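Local structure of rhamnosidase B (Bacillus sp., 2OKX) at residues N140-Q148 against S308-F316. The protein probably hydrolyses the glycosidic bonds of terminal alpha-L-rhamnose in rhamnose-containing glycosides. Residues are numbered along the deposited sequence; the frame is centred on the assembly and turned at random.
Sequences NSPRMACQQ and SDHGGSSHF
The sulfur of Cys146 meets the imidazole of His310 obliquely, with SG 4.5 Å from the ring centroid; the same ring packs edge-to-face on Trp622. Cys146 CB lies 3.2 Å from Gly311 O. The second flat group, the Arg143 guanidinium, has the carbonyl carbon of Ala145 off-centre over one face. At its edge, in plane, NE and NH2 both donate to Gln148 O, at 2.8 Å each, closing a side-on grip within the 140-148 loop. With CG anti to the backbone N (chi1 174°) and a bend at chi2, the aliphatic part of Arg143 passes Gly312, CG standing 3.9 Å from Gly312 CA. The contact joins a loop of the N-terminal domain to the turn between strands 297-309 and 314-320 of domain D2, which opens with an Asx turn, Asp309 OD1 accepting from Gly311 N. An alanine replacing Arg143 would probably leave Gln148 O without these two donors and open a gap beside Gly312. Ser313 OG donates to Arg143 O at 2.9 Å, approaching a lone pair within the plane of the carbonyl. Waters bridge Arg143 N to Ser313 OG, Cys146 N to Gly311 O, and Cys146 O to His310 O.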
# COMPACT_ATOMS: atom_id res chain seq x y z
N ASN A 140 -13.68 -10.81 -14.84
CA ASN A 140 -12.79 -11.91 -14.49
C ASN A 140 -11.33 -11.47 -14.51
O ASN A 140 -10.42 -12.31 -14.45
CB ASN A 140 -12.98 -13.10 -15.44
CG ASN A 140 -12.52 -12.80 -16.86
OD1 ASN A 140 -12.06 -13.69 -17.58
ND2 ASN A 140 -12.66 -11.55 -17.28
N SER A 141 -11.09 -10.16 -14.59
CA SER A 141 -9.72 -9.65 -14.62
C SER A 141 -8.98 -10.04 -13.33
O SER A 141 -9.60 -10.34 -12.31
CB SER A 141 -9.71 -8.12 -14.82
OG SER A 141 -10.23 -7.44 -13.70
N PRO A 142 -7.64 -10.04 -13.36
CA PRO A 142 -6.84 -10.42 -12.20
C PRO A 142 -7.05 -9.64 -10.90
O PRO A 142 -7.26 -8.42 -10.92
CB PRO A 142 -5.40 -10.26 -12.70
CG PRO A 142 -5.52 -10.44 -14.18
CD PRO A 142 -6.77 -9.67 -14.49
N ARG A 143 -7.00 -10.36 -9.79
CA ARG A 143 -7.09 -9.72 -8.48
C ARG A 143 -5.73 -9.03 -8.44
O ARG A 143 -4.72 -9.64 -8.78
CB ARG A 143 -7.20 -10.78 -7.38
CG ARG A 143 -7.15 -10.22 -5.96
CD ARG A 143 -8.38 -9.38 -5.63
NE ARG A 143 -8.17 -8.62 -4.40
CZ ARG A 143 -8.17 -9.14 -3.18
NH1 ARG A 143 -8.39 -10.43 -2.99
NH2 ARG A 143 -7.93 -8.36 -2.13
N MET A 144 -5.71 -7.77 -8.05
CA MET A 144 -4.47 -7.01 -8.02
C MET A 144 -3.46 -7.51 -7.00
O MET A 144 -2.30 -7.76 -7.33
CB MET A 144 -4.78 -5.54 -7.76
CG MET A 144 -3.62 -4.59 -8.00
SD MET A 144 -4.26 -2.90 -8.02
CE MET A 144 -2.74 -1.94 -7.69
N ALA A 145 -3.91 -7.67 -5.76
CA ALA A 145 -3.05 -8.14 -4.68
C ALA A 145 -3.92 -8.52 -3.50
O ALA A 145 -5.10 -8.13 -3.44
CB ALA A 145 -2.07 -7.03 -4.28
N CYS A 146 -3.36 -9.25 -2.55
CA CYS A 146 -4.14 -9.64 -1.38
C CYS A 146 -4.64 -8.40 -0.64
O CYS A 146 -5.67 -8.44 0.02
CB CYS A 146 -3.31 -10.52 -0.44
SG CYS A 146 -1.87 -9.73 0.34
N GLN A 147 -3.91 -7.29 -0.79
CA GLN A 147 -4.27 -6.05 -0.11
C GLN A 147 -5.22 -5.14 -0.87
O GLN A 147 -5.92 -4.32 -0.27
CB GLN A 147 -3.01 -5.22 0.22
CG GLN A 147 -1.88 -5.97 0.93
CD GLN A 147 -0.89 -6.58 -0.03
OE1 GLN A 147 -1.13 -6.65 -1.23
NE2 GLN A 147 0.24 -7.05 0.50
N GLN A 148 -5.26 -5.29 -2.19
CA GLN A 148 -6.06 -4.37 -3.00
C GLN A 148 -7.24 -4.92 -3.81
O GLN A 148 -7.77 -5.98 -3.52
CB GLN A 148 -5.10 -3.61 -3.92
CG GLN A 148 -3.78 -3.25 -3.23
CD GLN A 148 -3.10 -2.05 -3.85
OE1 GLN A 148 -1.90 -2.06 -4.11
NE2 GLN A 148 -3.88 -1.00 -4.08
N SER A 308 -0.32 -21.54 1.87
CA SER A 308 -1.02 -20.45 2.52
C SER A 308 -1.19 -19.42 1.41
O SER A 308 -0.28 -19.22 0.61
CB SER A 308 -0.16 -19.85 3.64
OG SER A 308 -0.83 -18.77 4.25
N ASP A 309 -2.35 -18.78 1.34
CA ASP A 309 -2.60 -17.79 0.30
C ASP A 309 -3.34 -16.61 0.92
O ASP A 309 -4.49 -16.73 1.33
CB ASP A 309 -3.46 -18.41 -0.81
CG ASP A 309 -3.47 -17.59 -2.09
OD1 ASP A 309 -3.18 -16.38 -2.03
OD2 ASP A 309 -3.77 -18.16 -3.16
N HIS A 310 -2.67 -15.46 1.00
CA HIS A 310 -3.31 -14.28 1.58
C HIS A 310 -4.25 -13.65 0.57
O HIS A 310 -5.19 -12.93 0.92
CB HIS A 310 -2.25 -13.26 2.00
CG HIS A 310 -2.63 -12.45 3.20
ND1 HIS A 310 -3.94 -12.16 3.52
CD2 HIS A 310 -1.87 -11.87 4.17
CE1 HIS A 310 -3.97 -11.44 4.63
NE2 HIS A 310 -2.73 -11.25 5.04
N GLY A 311 -4.00 -13.92 -0.71
CA GLY A 311 -4.83 -13.36 -1.75
C GLY A 311 -3.97 -12.83 -2.89
O GLY A 311 -2.75 -12.70 -2.74
N GLY A 312 -4.60 -12.52 -4.01
CA GLY A 312 -3.84 -12.04 -5.16
C GLY A 312 -3.82 -13.13 -6.21
O GLY A 312 -4.20 -14.27 -5.94
N SER A 313 -3.36 -12.80 -7.41
CA SER A 313 -3.33 -13.76 -8.50
C SER A 313 -2.15 -14.73 -8.49
O SER A 313 -1.04 -14.37 -8.12
CB SER A 313 -3.35 -13.02 -9.84
OG SER A 313 -4.51 -12.23 -9.98
N SER A 314 -2.43 -15.97 -8.89
CA SER A 314 -1.41 -17.00 -9.03
C SER A 314 -1.28 -17.09 -10.55
O SER A 314 -2.28 -16.93 -11.26
CB SER A 314 -1.91 -18.33 -8.44
OG SER A 314 -2.09 -18.22 -7.04
N HIS A 315 -0.08 -17.34 -11.05
CA HIS A 315 0.15 -17.37 -12.49
C HIS A 315 0.59 -18.71 -13.07
O HIS A 315 1.38 -19.43 -12.46
CB HIS A 315 1.15 -16.28 -12.85
CG HIS A 315 0.63 -14.90 -12.63
ND1 HIS A 315 -0.04 -14.19 -13.60
CD2 HIS A 315 0.59 -14.14 -11.51
CE1 HIS A 315 -0.47 -13.05 -13.09
NE2 HIS A 315 -0.10 -12.99 -11.82
N PHE A 316 0.08 -19.01 -14.26
CA PHE A 316 0.39 -20.24 -14.97
C PHE A 316 0.53 -19.93 -16.46
O PHE A 316 -0.33 -19.28 -17.04
CB PHE A 316 -0.77 -21.24 -14.78
CG PHE A 316 -0.51 -22.60 -15.37
CD1 PHE A 316 -1.56 -23.37 -15.84
CD2 PHE A 316 0.78 -23.12 -15.43
CE1 PHE A 316 -1.34 -24.65 -16.36
CE2 PHE A 316 1.02 -24.39 -15.94
CZ PHE A 316 -0.05 -25.15 -16.41
O HOH W 1 -7.04 -13.28 -9.82
O HOH W 2 -1.87 -10.36 -7.85
O HOH W 3 -0.64 -10.33 -3.24
O HOH W 4 -6.83 -10.63 1.20